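Local structure of hydrolase (Bacteroides thetaiotaomicron, 2OBB) at residues 9-12 against 16-19; 20-25 against 58-63; 27-32 against 104-109; 37-42 against 112-117; 68-71 against 75-78. The protein binds magnesium and is probably a hydrolase of the haloacid dehalogenase (HAD) type, although its substrate is not established. All coordinates share one frame; numbering follows the deposited sequence.

Contact 1: 9-12 against 16-19. With MG (magnesium ion), chain B.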
# COMPACT_ATOMS: atom_id res chain seq x y z
N ASP A 9 3.23 1.33 -7.39
CA ASP A 9 2.99 0.02 -7.98
C ASP A 9 3.11 0.12 -9.50
O ASP A 9 3.07 1.22 -10.06
CB ASP A 9 1.62 -0.46 -7.56
CG ASP A 9 1.24 -1.75 -8.21
OD1 ASP A 9 2.01 -2.71 -8.10
OD2 ASP A 9 0.14 -1.82 -8.81
N PHE A 10 3.29 -1.01 -10.18
CA PHE A 10 3.36 -0.96 -11.61
C PHE A 10 2.05 -1.39 -12.27
O PHE A 10 1.34 -0.52 -12.82
CB PHE A 10 4.54 -1.79 -12.12
CG PHE A 10 4.76 -1.67 -13.60
CD1 PHE A 10 5.13 -0.45 -14.18
CD2 PHE A 10 4.64 -2.79 -14.43
CE1 PHE A 10 5.36 -0.34 -15.57
CE2 PHE A 10 4.87 -2.68 -15.83
CZ PHE A 10 5.23 -1.46 -16.39
N ASP A 11 1.72 -2.69 -12.23
CA ASP A 11 0.53 -3.20 -12.93
C ASP A 11 -0.79 -2.73 -12.32
O ASP A 11 -1.06 -2.94 -11.12
CB ASP A 11 0.54 -4.72 -13.03
CG ASP A 11 1.83 -5.26 -13.59
OD1 ASP A 11 2.00 -5.28 -14.83
OD2 ASP A 11 2.68 -5.68 -12.78
N GLY A 12 -1.62 -2.11 -13.16
CA GLY A 12 -2.90 -1.56 -12.72
C GLY A 12 -2.77 -0.14 -12.19
O GLY A 12 -3.76 0.51 -11.90
N GLU A 16 -2.22 -0.45 -17.57
CA GLU A 16 -3.31 -1.42 -17.43
C GLU A 16 -2.71 -2.76 -17.04
O GLU A 16 -1.59 -3.09 -17.45
CB GLU A 16 -4.06 -1.64 -18.74
CG GLU A 16 -4.31 -0.41 -19.51
CD GLU A 16 -5.70 0.06 -19.37
OE1 GLU A 16 -6.11 0.39 -18.22
OE2 GLU A 16 -6.39 0.09 -20.43
N HIS A 17 -3.47 -3.53 -16.26
CA HIS A 17 -2.99 -4.79 -15.70
C HIS A 17 -3.01 -5.90 -16.75
O HIS A 17 -4.06 -6.46 -17.01
CB HIS A 17 -3.86 -5.20 -14.51
CG HIS A 17 -3.21 -6.16 -13.58
ND1 HIS A 17 -3.61 -6.31 -12.27
CD2 HIS A 17 -2.16 -7.01 -13.76
CE1 HIS A 17 -2.85 -7.22 -11.68
NE2 HIS A 17 -1.96 -7.65 -12.56
N ARG A 18 -1.87 -6.20 -17.35
CA ARG A 18 -1.80 -7.28 -18.32
C ARG A 18 -0.71 -8.31 -18.00
O ARG A 18 -0.25 -9.04 -18.88
CB ARG A 18 -1.61 -6.71 -19.73
CG ARG A 18 -2.77 -5.92 -20.26
CD ARG A 18 -4.03 -6.78 -20.40
NE ARG A 18 -5.12 -6.01 -20.99
CZ ARG A 18 -5.87 -5.12 -20.34
NH1 ARG A 18 -6.83 -4.47 -21.00
NH2 ARG A 18 -5.68 -4.87 -19.04
N TYR A 19 -0.32 -8.37 -16.72
CA TYR A 19 0.75 -9.25 -16.24
C TYR A 19 0.53 -10.69 -16.65
O TYR A 19 -0.59 -11.18 -16.51
CB TYR A 19 0.77 -9.20 -14.73
CG TYR A 19 1.84 -10.03 -14.07
CD1 TYR A 19 1.66 -11.40 -13.85
CD2 TYR A 19 3.00 -9.43 -13.60
CE1 TYR A 19 2.66 -12.16 -13.20
CE2 TYR A 19 3.98 -10.15 -12.95
CZ TYR A 19 3.81 -11.51 -12.75
OH TYR A 19 4.81 -12.21 -12.09
MG MG B . -1.30 -3.27 -9.27
O HOH W 1 0.03 -4.79 -9.16
O HOH W 2 0.75 -5.14 -17.07
O HOH W 3 -1.16 -3.48 -7.15
O HOH W 4 -2.95 -4.56 -9.59
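Asp11 meets His17 and Tyr19 across the loop after strand 5-8, and its side chain can be followed outward from CB. Asp11 CB lies over one face of the His17 imidazole, 4.0 Å from the ring centroid and shifted toward the rim. His17 CD2 is its nearest ring atom, at 3.6 Å from Asp11 CB, and the pair is a CH-pi contact. Asp11 CG stands anti to its own carbonyl carbon (chi1 -52°), which turns the carboxylate away from the metal. Asp11 OD1 lies 4.1 Å from Tyr19 CB. Water 2 lies 2.6 Å from Asp11 OD1 and can donate to it, and this water accepts from Arg18 N at 2.8 Å. Arg49 forms a salt bridge to the same OD1. Asp11 OD2 comes within 3.9 Å of Tyr19 CD2, and the carboxylate and phenol planes stand 88° apart.

The backbone of Asp11 does different work. Asp11 O binds the magnesium ion at 1.9 Å, and Asp9 OD2 binds it at 2.1 Å. Three waters and Asp97 complete the site. Lys88 of the second subunit pairs with Asp9 OD1. Gly12 has positive phi (87°); a CB there would press on the carbonyl of Asp11 and crowd the metal. Gly12 N lies close to the His17 backbone. Two aspartates one residue apart, just after strand 5-8, one binding magnesium by its carboxylate and the other by its backbone oxygen, with Thr13 following, are consistent with the DxDx(T/V) motif of HAD phosphatases.

Contact 2: 20-25 against 58-63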
# COMPACT_ATOMS: atom_id res chain seq x y z
N PRO A 20 1.60 -11.40 -17.10
CA PRO A 20 3.04 -11.08 -17.19
C PRO A 20 3.42 -10.07 -18.27
O PRO A 20 4.58 -9.64 -18.33
CB PRO A 20 3.67 -12.45 -17.53
CG PRO A 20 2.60 -13.19 -18.24
CD PRO A 20 1.31 -12.78 -17.56
N ARG A 21 2.48 -9.68 -19.13
CA ARG A 21 2.74 -8.69 -20.17
C ARG A 21 2.60 -7.28 -19.59
O ARG A 21 2.25 -7.13 -18.41
CB ARG A 21 1.79 -8.90 -21.33
CG ARG A 21 1.85 -10.33 -21.87
CD ARG A 21 0.75 -10.64 -22.90
NE ARG A 21 0.88 -9.79 -24.09
CZ ARG A 21 0.14 -8.69 -24.34
NH1 ARG A 21 -0.81 -8.29 -23.49
NH2 ARG A 21 0.37 -7.99 -25.46
N ILE A 22 2.89 -6.26 -20.40
CA ILE A 22 2.77 -4.88 -19.95
C ILE A 22 1.61 -4.21 -20.67
O ILE A 22 1.52 -4.27 -21.88
CB ILE A 22 4.06 -4.07 -20.17
CG1 ILE A 22 5.24 -4.74 -19.45
CG2 ILE A 22 3.87 -2.65 -19.63
CD1 ILE A 22 6.63 -4.13 -19.79
N GLY A 23 0.70 -3.57 -19.93
CA GLY A 23 -0.47 -2.96 -20.55
C GLY A 23 -0.18 -1.58 -21.12
O GLY A 23 0.96 -1.12 -21.02
N GLU A 24 -1.20 -0.94 -21.71
CA GLU A 24 -1.14 0.46 -22.10
C GLU A 24 -0.96 1.32 -20.85
O GLU A 24 -1.36 0.93 -19.76
CB GLU A 24 -2.44 0.88 -22.76
CG GLU A 24 -2.87 0.05 -23.97
CD GLU A 24 -2.38 0.62 -25.28
OE1 GLU A 24 -3.12 0.53 -26.30
OE2 GLU A 24 -1.25 1.17 -25.30
N GLU A 25 -0.37 2.50 -21.02
CA GLU A 25 -0.16 3.39 -19.92
C GLU A 25 -1.50 3.90 -19.38
O GLU A 25 -2.42 4.21 -20.14
CB GLU A 25 0.72 4.56 -20.36
CG GLU A 25 1.15 5.47 -19.20
CD GLU A 25 1.88 6.70 -19.66
OE1 GLU A 25 2.30 6.72 -20.82
OE2 GLU A 25 2.01 7.66 -18.86
N ILE A 58 11.09 -1.93 -15.60
CA ILE A 58 12.04 -0.82 -15.49
C ILE A 58 12.43 -0.24 -16.85
O ILE A 58 12.50 1.00 -17.02
CB ILE A 58 13.29 -1.27 -14.71
CG1 ILE A 58 12.97 -1.35 -13.23
CG2 ILE A 58 14.45 -0.30 -14.93
CD1 ILE A 58 13.89 -2.31 -12.46
N GLU A 59 12.70 -1.11 -17.82
CA GLU A 59 13.07 -0.62 -19.15
C GLU A 59 11.90 0.10 -19.83
O GLU A 59 12.10 1.12 -20.49
CB GLU A 59 13.66 -1.71 -20.04
CG GLU A 59 15.18 -1.59 -20.23
CD GLU A 59 15.60 -0.43 -21.14
OE1 GLU A 59 14.76 0.11 -21.90
OE2 GLU A 59 16.80 -0.07 -21.12
N TRP A 60 10.70 -0.42 -19.65
CA TRP A 60 9.51 0.22 -20.20
C TRP A 60 9.41 1.65 -19.62
O TRP A 60 9.09 2.61 -20.35
CB TRP A 60 8.27 -0.62 -19.86
CG TRP A 60 7.00 -0.08 -20.42
CD1 TRP A 60 6.38 -0.46 -21.59
CD2 TRP A 60 6.20 0.98 -19.86
NE1 TRP A 60 5.23 0.30 -21.78
CE2 TRP A 60 5.10 1.18 -20.74
CE3 TRP A 60 6.33 1.78 -18.73
CZ2 TRP A 60 4.11 2.16 -20.49
CZ3 TRP A 60 5.32 2.75 -18.47
CH2 TRP A 60 4.24 2.93 -19.36
N CYS A 61 9.70 1.80 -18.33
CA CYS A 61 9.69 3.14 -17.73
C CYS A 61 10.84 4.00 -18.21
O CYS A 61 10.63 5.17 -18.56
CB CYS A 61 9.69 3.07 -16.21
SG CYS A 61 8.17 2.37 -15.57
N ARG A 62 12.05 3.44 -18.22
CA ARG A 62 13.25 4.15 -18.69
C ARG A 62 13.05 4.73 -20.09
O ARG A 62 13.41 5.88 -20.35
CB ARG A 62 14.45 3.19 -18.68
CG ARG A 62 15.72 3.79 -19.26
CD ARG A 62 16.93 2.85 -19.16
NE ARG A 62 17.20 2.46 -17.77
CZ ARG A 62 17.08 1.22 -17.28
NH1 ARG A 62 17.35 1.00 -15.99
NH2 ARG A 62 16.72 0.19 -18.07
N ALA A 63 12.45 3.94 -20.98
CA ALA A 63 12.20 4.36 -22.36
C ALA A 63 11.27 5.57 -22.49
O ALA A 63 11.24 6.23 -23.52
CB ALA A 63 11.67 3.19 -23.17
O HOH W 5 2.33 -0.22 -23.20
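The long loop after strand 5-8 folds back on helix 51-62 here, with Ile22 and Glu25 both resting on the indole of Trp60. Ile22 comes over one face. Its CG2 sits 3.9 Å from the centroid of the five-membered ring of Trp60, only 12° off the normal, a CH-pi contact. The same isoleucine reaches further with its other branch, and Ile22 CD1 lies 3.9 Å from Trp60 CB. CG2 is anti to the backbone N of Ile22, and both branches lie over the same face, CG2 above the five-membered ring and CD1 nearer Trp60 CB.

Helix 51-62 is the connection of a beta-alpha-beta crossover between the parallel strands 42-45 and 70-71. Trp60 projects from it toward the loop, where Ile14 and Val15 also touch its side chain.

Glu25 approaches at the ring edge, near its plane. Glu25 CG is 4.0 Å from Trp60 CH2. The contact uses the aliphatic part of the chain, while Glu25 OE2 accepts from Val30 N. Water 5 links the loop backbone to the indole N-H: it donates to Gly23 O at 2.7 Å and accepts from Trp60 NE1 at a long 3.3 Å.

Contact 3: 27-32 against 104-109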
# COMPACT_ATOMS: atom_id res chain seq x y z
N PRO A 27 -3.59 6.84 -18.35
CA PRO A 27 -3.41 8.22 -18.79
C PRO A 27 -2.60 9.03 -17.80
O PRO A 27 -2.86 8.98 -16.61
CB PRO A 27 -4.84 8.73 -18.90
CG PRO A 27 -5.59 7.52 -19.42
CD PRO A 27 -4.98 6.39 -18.58
N PHE A 28 -1.57 9.71 -18.31
CA PHE A 28 -0.79 10.70 -17.56
C PHE A 28 0.00 10.14 -16.40
O PHE A 28 0.52 10.91 -15.58
CB PHE A 28 -1.69 11.87 -17.13
CG PHE A 28 -2.51 12.42 -18.27
CD1 PHE A 28 -1.92 13.21 -19.24
CD2 PHE A 28 -3.86 12.09 -18.38
CE1 PHE A 28 -2.67 13.67 -20.34
CE2 PHE A 28 -4.63 12.55 -19.45
CZ PHE A 28 -4.03 13.34 -20.44
N ALA A 29 0.15 8.82 -16.35
CA ALA A 29 0.87 8.19 -15.24
C ALA A 29 2.32 8.66 -15.21
O ALA A 29 2.76 9.30 -14.24
CB ALA A 29 0.78 6.63 -15.31
N VAL A 30 3.04 8.40 -16.31
CA VAL A 30 4.48 8.69 -16.41
C VAL A 30 4.82 10.20 -16.29
O VAL A 30 5.66 10.63 -15.48
CB VAL A 30 5.07 8.18 -17.72
CG1 VAL A 30 6.48 8.70 -17.86
CG2 VAL A 30 5.05 6.67 -17.75
N GLU A 31 4.13 10.99 -17.08
CA GLU A 31 4.19 12.41 -16.91
C GLU A 31 3.94 12.92 -15.47
O GLU A 31 4.62 13.83 -15.03
CB GLU A 31 3.24 13.04 -17.91
CG GLU A 31 2.82 14.42 -17.58
CD GLU A 31 1.92 14.97 -18.66
OE1 GLU A 31 2.00 14.45 -19.81
OE2 GLU A 31 1.13 15.90 -18.34
N THR A 32 2.96 12.36 -14.77
CA THR A 32 2.60 12.87 -13.43
C THR A 32 3.72 12.51 -12.45
O THR A 32 4.09 13.30 -11.56
CB THR A 32 1.19 12.33 -12.93
OG1 THR A 32 0.17 12.71 -13.88
CG2 THR A 32 0.81 12.89 -11.55
N PRO A 104 -7.48 6.97 -7.65
CA PRO A 104 -8.23 7.84 -8.56
C PRO A 104 -7.28 8.13 -9.72
O PRO A 104 -6.16 7.64 -9.73
CB PRO A 104 -8.50 9.08 -7.70
CG PRO A 104 -7.31 9.12 -6.75
CD PRO A 104 -6.75 7.73 -6.62
N ASP A 105 -7.71 8.89 -10.70
CA ASP A 105 -6.77 9.14 -11.77
C ASP A 105 -5.64 10.06 -11.31
O ASP A 105 -5.72 10.76 -10.25
CB ASP A 105 -7.49 9.65 -13.01
CG ASP A 105 -8.28 10.88 -12.73
OD1 ASP A 105 -7.70 11.82 -12.14
OD2 ASP A 105 -9.47 10.93 -13.14
N TRP A 106 -4.59 10.06 -12.12
CA TRP A 106 -3.34 10.72 -11.81
C TRP A 106 -3.48 12.22 -11.57
O TRP A 106 -2.75 12.76 -10.73
CB TRP A 106 -2.33 10.39 -12.89
CG TRP A 106 -1.85 8.98 -12.71
CD1 TRP A 106 -2.26 7.86 -13.38
CD2 TRP A 106 -0.82 8.56 -11.80
NE1 TRP A 106 -1.55 6.75 -12.93
CE2 TRP A 106 -0.65 7.16 -11.97
CE3 TRP A 106 -0.03 9.23 -10.87
CZ2 TRP A 106 0.27 6.41 -11.22
CZ3 TRP A 106 0.92 8.46 -10.11
CH2 TRP A 106 1.05 7.08 -10.31
N GLY A 107 -4.43 12.88 -12.24
CA GLY A 107 -4.84 14.23 -11.86
C GLY A 107 -5.10 14.40 -10.37
O GLY A 107 -4.57 15.31 -9.74
N ILE A 108 -5.91 13.51 -9.80
CA ILE A 108 -6.29 13.62 -8.42
C ILE A 108 -5.14 13.18 -7.51
O ILE A 108 -4.92 13.79 -6.47
CB ILE A 108 -7.61 12.90 -8.08
CG1 ILE A 108 -8.80 13.71 -8.59
CG2 ILE A 108 -7.84 12.85 -6.56
CD1 ILE A 108 -9.37 13.22 -9.87
N ILE A 109 -4.41 12.15 -7.91
CA ILE A 109 -3.24 11.72 -7.15
C ILE A 109 -2.33 12.93 -6.96
O ILE A 109 -1.93 13.25 -5.83
CB ILE A 109 -2.47 10.53 -7.85
CG1 ILE A 109 -3.25 9.21 -7.71
CG2 ILE A 109 -1.06 10.37 -7.26
CD1 ILE A 109 -2.64 8.01 -8.56
O HOH W 6 -5.02 9.12 -14.80
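Trp106 of segment 104-109 packs on Pro27, Ala29 and Thr32, where helix 29-38 and helix 106-115 both begin. The second segment enters with Pro104, which leans on Phe119 of the last helix. Asp105 follows at the N-cap position. Its OD1 accepts a weak capping bond from Ile108 N at 3.4 Å.

Trp106 then makes the contact. Its backbone N donates to water 6 at 2.9 Å, and the water donates on to Pro27 O at 2.8 Å. Trp106 CB lies 3.6 Å from Thr32 OG1. Trp106 CG is anti to the carbonyl carbon, and this chi1 of -75° carries the ring across to Ala29. Ala29 covers one face: its CA sits 3.5 Å from the centroid of the five-membered ring, 5° off the normal, in a CH-pi contact. Ala29 CB reaches Trp106 NE1 at 3.3 Å, a close fit. At the six-membered ring, Thr32 CG2 comes to 3.8 Å from Trp106 CE3.

Beyond Gly107 and Ile108, Ile109 turns its CD1 to the opposite face of the same indole. Trp106 is therefore held flat between its own helix and Ala29. At the start of the other helix, the N-cap residue Phe28 takes bonds on its O from both Thr32 N and Thr32 OG1, which reach it from opposite faces of its plane.

No hydrogen bond joins the segments directly. The polar atoms are met otherwise: Trp106 NE1 donates to Thr13 O, Thr32 OG1 to Phe28 O. The helix starts are thus joined by apolar packing and one bridging water, with the indole tied to the magnesium-site loop.

Contact 4: 37-42 against 112-117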
# COMPACT_ATOMS: atom_id res chain seq x y z
N GLN A 37 8.83 13.93 -9.30
CA GLN A 37 10.29 14.02 -9.26
C GLN A 37 10.83 15.44 -9.40
O GLN A 37 11.75 15.81 -8.67
CB GLN A 37 10.91 13.18 -10.36
CG GLN A 37 10.71 11.75 -10.19
CD GLN A 37 11.45 10.98 -11.25
OE1 GLN A 37 11.58 11.44 -12.38
NE2 GLN A 37 11.96 9.78 -10.88
N GLN A 38 10.28 16.21 -10.35
CA GLN A 38 10.64 17.62 -10.52
C GLN A 38 10.44 18.35 -9.20
O GLN A 38 11.20 19.25 -8.86
CB GLN A 38 9.78 18.30 -11.59
CG GLN A 38 10.45 19.51 -12.25
CD GLN A 38 9.61 20.80 -12.22
OE1 GLN A 38 10.15 21.90 -12.34
NE2 GLN A 38 8.29 20.67 -12.04
N GLU A 39 9.41 17.95 -8.46
CA GLU A 39 9.09 18.59 -7.18
C GLU A 39 9.92 18.01 -6.04
O GLU A 39 9.67 18.32 -4.88
CB GLU A 39 7.59 18.46 -6.87
CG GLU A 39 6.70 18.60 -8.10
CD GLU A 39 5.65 19.71 -7.98
OE1 GLU A 39 5.76 20.57 -7.07
OE2 GLU A 39 4.74 19.72 -8.84
N LYS A 40 10.88 17.15 -6.39
CA LYS A 40 11.90 16.59 -5.47
C LYS A 40 11.47 15.36 -4.68
O LYS A 40 12.15 14.97 -3.72
CB LYS A 40 12.46 17.66 -4.51
CG LYS A 40 13.02 18.91 -5.18
CD LYS A 40 13.96 18.63 -6.36
CE LYS A 40 14.47 19.98 -6.90
NZ LYS A 40 15.02 19.88 -8.28
N HIS A 41 10.35 14.74 -5.05
CA HIS A 41 9.92 13.50 -4.40
C HIS A 41 10.80 12.40 -4.96
O HIS A 41 11.31 12.52 -6.07
CB HIS A 41 8.42 13.21 -4.64
CG HIS A 41 7.51 14.24 -4.04
ND1 HIS A 41 7.39 14.42 -2.68
CD2 HIS A 41 6.72 15.17 -4.62
CE1 HIS A 41 6.55 15.42 -2.45
NE2 HIS A 41 6.14 15.89 -3.61
N ARG A 42 11.00 11.34 -4.17
CA ARG A 42 11.70 10.16 -4.65
C ARG A 42 10.65 9.14 -5.03
O ARG A 42 9.70 8.98 -4.29
CB ARG A 42 12.58 9.57 -3.56
CG ARG A 42 13.82 10.35 -3.25
CD ARG A 42 14.53 9.72 -2.08
NE ARG A 42 15.85 10.33 -1.89
CZ ARG A 42 16.71 9.98 -0.94
NH1 ARG A 42 16.43 9.01 -0.09
NH2 ARG A 42 17.86 10.60 -0.87
N MSE A 112 -3.70 15.63 -4.63
CA MSE A 112 -3.67 15.18 -3.23
C MSE A 112 -2.28 15.34 -2.59
O MSE A 112 -2.15 15.86 -1.48
CB MSE A 112 -4.15 13.73 -3.13
CG MSE A 112 -5.58 13.50 -3.55
SE MSE A 112 -6.16 11.63 -3.28
CE MSE A 112 -4.85 10.64 -4.25
N ILE A 113 -1.25 14.88 -3.31
CA ILE A 113 0.14 15.03 -2.87
C ILE A 113 0.54 16.51 -2.75
O ILE A 113 1.10 16.94 -1.73
CB ILE A 113 1.09 14.31 -3.85
CG1 ILE A 113 0.73 12.84 -3.92
CG2 ILE A 113 2.52 14.51 -3.46
CD1 ILE A 113 1.55 12.06 -4.88
N LYS A 114 0.23 17.27 -3.81
CA LYS A 114 0.63 18.66 -3.92
C LYS A 114 -0.06 19.55 -2.90
O LYS A 114 0.58 20.39 -2.27
CB LYS A 114 0.34 19.17 -5.34
CG LYS A 114 0.90 20.55 -5.63
CD LYS A 114 2.36 20.48 -6.06
CE LYS A 114 2.96 21.88 -6.14
NZ LYS A 114 2.61 22.53 -7.43
N GLU A 115 -1.36 19.37 -2.74
CA GLU A 115 -2.16 20.24 -1.89
C GLU A 115 -2.33 19.65 -0.49
O GLU A 115 -3.00 20.24 0.36
CB GLU A 115 -3.52 20.51 -2.53
CG GLU A 115 -3.45 20.98 -3.98
CD GLU A 115 -2.68 22.28 -4.15
OE1 GLU A 115 -2.91 23.22 -3.35
OE2 GLU A 115 -1.84 22.37 -5.09
N LYS A 116 -1.71 18.49 -0.24
CA LYS A 116 -1.87 17.74 1.02
C LYS A 116 -3.36 17.54 1.31
O LYS A 116 -3.96 18.21 2.16
CB LYS A 116 -1.13 18.41 2.18
CG LYS A 116 0.32 17.96 2.32
CD LYS A 116 1.23 19.13 2.70
CE LYS A 116 2.72 18.74 2.64
NZ LYS A 116 3.62 19.95 2.66
N LYS A 117 -3.97 16.64 0.55
CA LYS A 117 -5.41 16.45 0.58
C LYS A 117 -5.75 14.97 0.60
O LYS A 117 -5.08 14.15 -0.04
CB LYS A 117 -6.05 17.10 -0.64
CG LYS A 117 -6.35 18.58 -0.52
CD LYS A 117 -6.87 19.10 -1.86
CE LYS A 117 -7.53 20.49 -1.75
NZ LYS A 117 -8.00 20.98 -3.11
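Glu39 OE2 is hydrogen-bonded to Tyr110 OH and also lies 3.8 Å from Lys114 NZ. The other oxygen, Glu39 OE1, forms a long salt bridge of 3.7 Å to Lys114 NZ. A weak bond between Lys114 NZ and Tyr110 OH closes the group. Glu39 lies where helix 29-38 ends in a Schellman motif: Lys40 is the C-prime residue with positive phi, His41 N bonds to Leu36 O, and Lys40 N reaches Gln37 O at 2.8 Å.

Lys114 belongs to the last turns of helix 106-115. Its chain bends at chi2 (84°) and again at chi4, which brings its methylenes onto the carboxylate. Lys114 CE is 3.2 Å from Glu39 OE1, and the two side chains run nearly perpendicular. A leucine in place of Glu39 would probably leave Tyr110 OH without this partner and the charge of Lys114 without its mate.

Deeper in, the His41 and Ile113 side chains lie alongside, running opposite ways. His41 ND1 is bonded to Met4 N, next to strand 5-8, and Val100 of the second subunit packs on Ile113. Across the segments, His41 NE2 meets Ile113 CG2 at 3.9 Å.

Contact 5: 68-71 against 75-78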
# COMPACT_ATOMS: atom_id res chain seq x y z
N PHE A 68 13.75 5.40 -11.59
CA PHE A 68 13.40 5.30 -10.18
C PHE A 68 14.57 5.54 -9.23
O PHE A 68 15.71 5.19 -9.55
CB PHE A 68 12.72 3.94 -9.90
CG PHE A 68 11.39 3.83 -10.54
CD1 PHE A 68 10.28 4.47 -9.99
CD2 PHE A 68 11.24 3.14 -11.74
CE1 PHE A 68 9.05 4.41 -10.62
CE2 PHE A 68 10.01 3.07 -12.38
CZ PHE A 68 8.93 3.70 -11.81
N TYR A 69 14.29 6.15 -8.08
CA TYR A 69 15.30 6.23 -7.02
C TYR A 69 15.78 4.84 -6.71
O TYR A 69 16.97 4.65 -6.46
CB TYR A 69 14.76 6.85 -5.73
CG TYR A 69 15.79 6.90 -4.60
CD1 TYR A 69 16.89 7.77 -4.65
CD2 TYR A 69 15.65 6.09 -3.48
CE1 TYR A 69 17.84 7.81 -3.60
CE2 TYR A 69 16.58 6.13 -2.44
CZ TYR A 69 17.66 6.99 -2.50
OH TYR A 69 18.55 6.99 -1.45
N ALA A 70 14.84 3.88 -6.68
CA ALA A 70 15.14 2.45 -6.52
C ALA A 70 13.96 1.59 -6.92
O ALA A 70 12.86 2.10 -7.12
CB ALA A 70 15.59 2.11 -5.07
N ALA A 71 14.20 0.28 -7.02
CA ALA A 71 13.20 -0.74 -7.36
C ALA A 71 13.17 -1.82 -6.28
O ALA A 71 14.13 -2.61 -6.14
CB ALA A 71 13.52 -1.39 -8.70
N TYR A 75 16.68 1.81 -0.87
CA TYR A 75 17.72 2.61 -1.50
C TYR A 75 18.57 1.68 -2.36
O TYR A 75 18.81 0.53 -1.98
CB TYR A 75 18.56 3.37 -0.45
CG TYR A 75 18.98 2.57 0.75
CD1 TYR A 75 20.15 1.81 0.73
CD2 TYR A 75 18.22 2.58 1.92
CE1 TYR A 75 20.55 1.08 1.84
CE2 TYR A 75 18.61 1.85 3.04
CZ TYR A 75 19.78 1.10 2.98
OH TYR A 75 20.18 0.36 4.07
N PRO A 76 19.03 2.18 -3.51
CA PRO A 76 19.50 1.37 -4.67
C PRO A 76 20.64 0.36 -4.50
O PRO A 76 21.07 -0.21 -5.50
CB PRO A 76 19.90 2.42 -5.71
CG PRO A 76 19.37 3.72 -5.23
CD PRO A 76 19.14 3.63 -3.77
N GLU A 77 21.12 0.13 -3.27
CA GLU A 77 22.17 -0.86 -3.00
C GLU A 77 21.94 -1.59 -1.67
O GLU A 77 22.90 -1.98 -1.00
CB GLU A 77 23.56 -0.19 -2.95
CG GLU A 77 24.05 0.45 -4.25
CD GLU A 77 24.86 -0.50 -5.12
OE1 GLU A 77 25.83 -0.04 -5.78
OE2 GLU A 77 24.54 -1.72 -5.14
N GLU A 78 20.67 -1.75 -1.28
CA GLU A 78 20.32 -2.40 -0.01
C GLU A 78 21.05 -3.72 0.26
O GLU A 78 21.15 -4.59 -0.62
CB GLU A 78 18.81 -2.63 0.09
CG GLU A 78 18.02 -1.42 0.54
CD GLU A 78 16.92 -1.79 1.52
OE1 GLU A 78 17.24 -1.96 2.73
OE2 GLU A 78 15.75 -1.89 1.08
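This is a local apolar contact between the short, weakly bonded strand 70-71, with Tyr69 just before it, and the loop that follows: Tyr69 and Ala70 pack on Tyr75 and Pro76. Strand 70-71 is an outermost strand of the parallel sheet within this chain, so the contact sits at the sheet's margin. Tyr69 and Ala70 hold backbone hydrogen bonds to Leu43 and Leu45 of the neighbouring strand.

Pro76 comes over one face of the Tyr69 ring. Its CD is 4.1 Å from the ring centroid, 24° off the normal, a CH-pi contact shifted toward the rim. The closest ring atom to this carbon is Tyr69 CE2, at 3.8 Å from Pro76 CD. Tyr69 CG is anti to the backbone N (chi1 178°), and the ring is swung out alongside the loop. There Tyr69 OH lies 3.8 Å from Tyr75 CB, a less certain contact because Tyr75 is modelled in two conformers. Ala70 adds its CB, 3.8 Å from Pro76 N.

Arg42 makes a cation-pi contact with Tyr69. A serine in place of Tyr69 would probably leave Pro76 without the ring it packs on and Arg42 without its aromatic partner. Further along the loop, Glu78 forms a salt bridge to Arg87 of the second subunit.

No hydrogen bond crosses between the segments. The contact between them is therefore apolar packing and a CH-pi contact.

How the contacts relate
Contact 3 is the buried one of the set, and contacts 1 and 2 lie at the surface; contacts 4 and 5 are partly buried. Contacts 3 and 4 join the same two helices, 29-38 and 106-115, first at their starts by an indole and then near their C-terminal ends by a long ion pair and His41-Ile113 packing. Contacts 1 and 2 share one loop and touch through Phe10 and Ile22, and Glu16 N probably bonds to Glu24 O at 2.7 Å, but only contact 1 holds the metal. Contact 2 also meets contact 3 at the start of helix 29-38. Contact 5 touches contacts 2 and 4. Contact 1 adds metal coordination and charge to a CH-pi contact; CH-pi contacts on aromatic faces carry 2, 3 and 5.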